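Local structure of flagellar assembly factor FliW (Geobacillus thermodenitrificans, 5DMD) at residues P101-I113 against V125-F139. The protein probably binds the translational repressor CsrA and relieves its block on target genes such as flagellin, and takes part in assembly of the flagellum. The protein carries 1 engineered substitution. Numbering follows the deposited sequence.
Sequences PFDDTTANLQAPI and VILTNTNYKTKHRLF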
# COMPACT_ATOMS: atom_id res chain seq x y z
N PRO A 101 -5.92 -12.36 17.02
CA PRO A 101 -5.22 -13.23 16.08
C PRO A 101 -5.25 -12.67 14.66
O PRO A 101 -6.08 -11.82 14.35
CB PRO A 101 -5.99 -14.55 16.18
CG PRO A 101 -7.38 -14.17 16.61
CD PRO A 101 -7.32 -12.79 17.23
N PHE A 102 -4.35 -13.15 13.80
CA PHE A 102 -4.23 -12.57 12.47
C PHE A 102 -5.52 -12.68 11.67
O PHE A 102 -5.77 -11.86 10.78
CB PHE A 102 -3.10 -13.24 11.69
CG PHE A 102 -2.90 -12.65 10.32
CD1 PHE A 102 -3.22 -13.38 9.19
CD2 PHE A 102 -2.41 -11.37 10.18
CE1 PHE A 102 -3.04 -12.83 7.94
CE2 PHE A 102 -2.24 -10.81 8.93
CZ PHE A 102 -2.56 -11.54 7.81
N ASP A 103 -6.36 -13.68 11.97
CA ASP A 103 -7.56 -13.93 11.18
C ASP A 103 -8.60 -12.83 11.33
O ASP A 103 -9.61 -12.87 10.63
CB ASP A 103 -8.17 -15.27 11.59
CG ASP A 103 -9.16 -15.79 10.58
OD1 ASP A 103 -8.71 -16.14 9.46
OD2 ASP A 103 -10.37 -15.86 10.89
N ASP A 104 -8.40 -11.87 12.23
CA ASP A 104 -9.28 -10.72 12.36
C ASP A 104 -8.76 -9.50 11.61
O ASP A 104 -9.31 -8.41 11.75
CB ASP A 104 -9.50 -10.38 13.84
CG ASP A 104 -10.36 -11.41 14.55
OD1 ASP A 104 -11.03 -12.22 13.86
OD2 ASP A 104 -10.36 -11.42 15.80
N THR A 105 -7.69 -9.67 10.84
CA THR A 105 -7.08 -8.55 10.13
C THR A 105 -8.02 -8.02 9.06
O THR A 105 -8.76 -8.78 8.42
CB THR A 105 -5.76 -9.01 9.51
OG1 THR A 105 -4.83 -9.31 10.56
CG2 THR A 105 -5.16 -7.97 8.56
N THR A 106 -8.01 -6.70 8.87
CA THR A 106 -8.81 -6.05 7.85
C THR A 106 -7.91 -5.27 6.89
O THR A 106 -6.75 -5.00 7.18
CB THR A 106 -9.83 -5.08 8.47
OG1 THR A 106 -9.14 -4.08 9.23
CG2 THR A 106 -10.79 -5.83 9.37
N ALA A 107 -8.49 -4.91 5.75
CA ALA A 107 -7.85 -4.06 4.76
C ALA A 107 -8.70 -2.82 4.49
O ALA A 107 -9.93 -2.87 4.53
CB ALA A 107 -7.66 -4.81 3.44
N ASN A 108 -8.03 -1.70 4.21
CA ASN A 108 -8.71 -0.47 3.80
C ASN A 108 -8.80 -0.46 2.28
O ASN A 108 -7.86 -0.07 1.59
CB ASN A 108 -7.99 0.77 4.34
CG ASN A 108 -8.75 2.06 4.04
OD1 ASN A 108 -9.55 2.12 3.11
ND2 ASN A 108 -8.53 3.09 4.86
N LEU A 109 -9.95 -0.90 1.76
CA LEU A 109 -10.18 -0.92 0.32
C LEU A 109 -10.55 0.46 -0.24
O LEU A 109 -10.50 0.65 -1.46
CB LEU A 109 -11.26 -1.95 -0.03
CG LEU A 109 -10.96 -3.38 0.43
CD1 LEU A 109 -12.03 -4.32 -0.10
CD2 LEU A 109 -9.57 -3.82 -0.02
N GLN A 110 -10.88 1.42 0.62
CA GLN A 110 -11.19 2.77 0.15
C GLN A 110 -9.96 3.54 -0.28
O GLN A 110 -10.08 4.48 -1.08
CB GLN A 110 -11.91 3.56 1.25
CG GLN A 110 -12.53 4.87 0.76
CD GLN A 110 -12.92 5.81 1.89
OE1 GLN A 110 -12.99 5.41 3.05
NE2 GLN A 110 -13.19 7.06 1.55
N ALA A 111 -8.77 3.19 0.21
CA ALA A 111 -7.58 4.03 0.04
C ALA A 111 -6.38 3.20 -0.41
O ALA A 111 -5.39 3.07 0.31
CB ALA A 111 -7.27 4.80 1.32
N PRO A 112 -6.42 2.69 -1.64
CA PRO A 112 -5.29 1.89 -2.13
C PRO A 112 -4.03 2.71 -2.39
O PRO A 112 -4.08 3.92 -2.66
CB PRO A 112 -5.83 1.30 -3.45
CG PRO A 112 -6.80 2.32 -3.92
CD PRO A 112 -7.47 2.85 -2.66
N ILE A 113 -2.90 2.02 -2.29
CA ILE A 113 -1.60 2.52 -2.75
C ILE A 113 -1.46 2.16 -4.22
O ILE A 113 -1.57 0.99 -4.60
CB ILE A 113 -0.46 1.89 -1.93
CG1 ILE A 113 -0.57 2.25 -0.44
CG2 ILE A 113 0.90 2.29 -2.51
CD1 ILE A 113 -0.26 3.70 -0.14
N VAL A 125 -4.47 6.88 -2.90
CA VAL A 125 -5.66 7.47 -3.50
C VAL A 125 -6.83 7.17 -2.58
O VAL A 125 -7.03 6.02 -2.18
CB VAL A 125 -5.92 6.88 -4.89
CG1 VAL A 125 -7.21 7.42 -5.49
CG2 VAL A 125 -4.72 7.10 -5.81
N ILE A 126 -7.61 8.20 -2.23
CA ILE A 126 -8.80 8.03 -1.42
C ILE A 126 -9.99 8.05 -2.37
O ILE A 126 -10.30 9.08 -2.97
CB ILE A 126 -8.93 9.11 -0.35
CG1 ILE A 126 -7.71 9.10 0.57
CG2 ILE A 126 -10.16 8.87 0.51
CD1 ILE A 126 -7.69 10.23 1.58
N LEU A 127 -10.65 6.90 -2.52
CA LEU A 127 -11.76 6.76 -3.46
C LEU A 127 -13.03 7.32 -2.83
O LEU A 127 -13.42 6.89 -1.74
CB LEU A 127 -11.94 5.28 -3.81
CG LEU A 127 -10.69 4.56 -4.31
CD1 LEU A 127 -10.92 3.06 -4.38
CD2 LEU A 127 -10.27 5.09 -5.67
N THR A 128 -13.67 8.27 -3.51
CA THR A 128 -14.81 8.99 -2.97
C THR A 128 -16.15 8.55 -3.54
O THR A 128 -17.19 8.95 -3.02
CB THR A 128 -14.64 10.50 -3.22
OG1 THR A 128 -14.44 10.73 -4.62
CG2 THR A 128 -13.45 11.05 -2.45
N ASN A 129 -16.15 7.75 -4.61
CA ASN A 129 -17.35 7.46 -5.37
C ASN A 129 -17.84 6.03 -5.19
O ASN A 129 -18.65 5.55 -5.99
CB ASN A 129 -17.09 7.72 -6.86
CG ASN A 129 -15.79 7.09 -7.34
OD1 ASN A 129 -14.71 7.62 -7.10
ND2 ASN A 129 -15.90 5.94 -8.00
N THR A 130 -17.38 5.33 -4.16
CA THR A 130 -17.42 3.88 -4.17
C THR A 130 -18.06 3.29 -2.91
O THR A 130 -18.29 3.97 -1.91
CB THR A 130 -16.03 3.29 -4.44
OG1 THR A 130 -16.15 2.08 -5.19
CG2 THR A 130 -15.28 3.06 -3.14
N ASN A 131 -18.33 1.99 -3.01
CA ASN A 131 -18.91 1.15 -1.97
C ASN A 131 -17.88 0.66 -0.96
O ASN A 131 -18.26 0.04 0.04
CB ASN A 131 -19.53 -0.07 -2.64
CG ASN A 131 -18.67 -0.60 -3.78
OD1 ASN A 131 -17.83 0.12 -4.32
ND2 ASN A 131 -18.87 -1.86 -4.14
N TYR A 132 -16.59 0.89 -1.21
CA TYR A 132 -15.53 0.32 -0.40
C TYR A 132 -15.35 1.11 0.89
O TYR A 132 -15.54 2.34 0.93
CB TYR A 132 -14.23 0.30 -1.19
CG TYR A 132 -14.27 -0.60 -2.40
CD1 TYR A 132 -14.58 -1.95 -2.27
CD2 TYR A 132 -14.01 -0.10 -3.67
CE1 TYR A 132 -14.63 -2.77 -3.38
CE2 TYR A 132 -14.06 -0.92 -4.78
CZ TYR A 132 -14.37 -2.25 -4.63
OH TYR A 132 -14.41 -3.08 -5.73
N LYS A 133 -14.99 0.40 1.95
CA LYS A 133 -14.88 0.95 3.29
C LYS A 133 -13.45 0.83 3.81
O LYS A 133 -12.57 0.27 3.16
CB LYS A 133 -15.87 0.29 4.25
CG LYS A 133 -17.22 -0.05 3.62
CD LYS A 133 -18.02 1.23 3.43
CE LYS A 133 -19.51 0.95 3.25
NZ LYS A 133 -20.31 1.68 4.28
N THR A 134 -13.22 1.38 5.00
CA THR A 134 -11.90 1.39 5.60
C THR A 134 -11.53 0.07 6.27
O THR A 134 -10.36 -0.13 6.61
CB THR A 134 -11.80 2.55 6.60
OG1 THR A 134 -12.60 2.26 7.75
CG2 THR A 134 -12.30 3.83 5.96
N LYS A 135 -12.49 -0.82 6.47
CA LYS A 135 -12.22 -2.10 7.11
C LYS A 135 -13.02 -3.18 6.39
O LYS A 135 -14.25 -3.18 6.45
CB LYS A 135 -12.58 -2.05 8.60
CG LYS A 135 -11.45 -1.51 9.47
CD LYS A 135 -11.95 -0.49 10.48
CE LYS A 135 -12.54 -1.16 11.70
NZ LYS A 135 -12.66 -0.21 12.85
N HIS A 136 -12.32 -4.06 5.69
CA HIS A 136 -12.89 -5.27 5.12
C HIS A 136 -12.07 -6.44 5.65
O HIS A 136 -10.86 -6.48 5.45
CB HIS A 136 -12.80 -5.26 3.59
CG HIS A 136 -13.69 -4.26 2.92
ND1 HIS A 136 -14.80 -4.62 2.19
CD2 HIS A 136 -13.59 -2.91 2.81
CE1 HIS A 136 -15.37 -3.54 1.69
NE2 HIS A 136 -14.66 -2.49 2.05
N ARG A 137 -12.74 -7.39 6.32
CA ARG A 137 -12.05 -8.60 6.77
C ARG A 137 -11.42 -9.36 5.61
O ARG A 137 -12.05 -9.58 4.57
CB ARG A 137 -13.01 -9.54 7.51
CG ARG A 137 -13.37 -9.14 8.93
CD ARG A 137 -14.35 -10.14 9.57
NE ARG A 137 -13.82 -11.50 9.60
CZ ARG A 137 -13.08 -11.99 10.58
NH1 ARG A 137 -12.73 -11.25 11.63
NH2 ARG A 137 -12.65 -13.25 10.51
N LEU A 138 -10.19 -9.82 5.83
CA LEU A 138 -9.53 -10.70 4.87
C LEU A 138 -10.10 -12.10 4.90
O LEU A 138 -9.96 -12.84 3.93
CB LEU A 138 -8.03 -10.78 5.17
CG LEU A 138 -7.12 -9.70 4.56
CD1 LEU A 138 -7.47 -8.31 5.08
CD2 LEU A 138 -5.67 -10.05 4.88
N PHE A 139 -10.69 -12.51 6.02
CA PHE A 139 -11.13 -13.88 6.21
C PHE A 139 -12.60 -13.91 6.61
O PHE A 139 -13.10 -12.97 7.25
CB PHE A 139 -10.31 -14.57 7.31
CG PHE A 139 -8.83 -14.58 7.03
CD1 PHE A 139 -8.25 -15.59 6.28
CD2 PHE A 139 -8.02 -13.58 7.53
CE1 PHE A 139 -6.89 -15.59 6.02
CE2 PHE A 139 -6.66 -13.57 7.27
CZ PHE A 139 -6.10 -14.58 6.51
O HOH W 1 -10.34 -11.12 8.69
O HOH W 2 -12.45 -8.60 12.38
O HOH W 3 -8.52 -1.98 7.58
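Arg137 reaches the 3-10 turn 102-104 with its guanidinium; a bend at chi3 (58°) helps turn the group toward the turn, where NH1 and NH2 meet different acidic residues. Arg137 NH1 gives Asp104 OD1 a nearly straight bond of 3.0 Å, lying in the guanidinium plane but meeting the carboxylate from above its own plane. NH2 makes a longer salt bridge to Asp103 OD2, an oxygen that also pairs with Lys142. NE turns back to Phe139 O, and a water lies over one face of the group. A leucine in place of Arg137 would probably leave Asp104 OD1 without its cationic mate and free the 3-10 turn from this charged link to the neighbouring strand. Beside the network the Phe102 and Phe139 rings meet obliquely, Phe102 CE1 lying 3.8 Å from Phe139 CE2, with Phe45 also against Phe102. The backbones then run as a short antiparallel ladder, Ala107 and His136 forming its hydrogen-bonded pair; here strand 136-137 joins strand 106-116 along the side not taken by strand 90-97. On the Ala107 face, Leu109 CD1 sits squarely over the His136 imidazole, a CH-pi contact 3.5 Å from the ring centroid. Lys133 N donates to His136 NE2 in the ring plane (2.9 Å), which helps fix the imidazole's rotation under the leucine. Further along, Gln110 stretches across the loop with CG anti to its own N (chi1 -168°), bringing NE2 weakly to Leu127 O, while Gln110 O accepts Leu127 N at 2.9 Å.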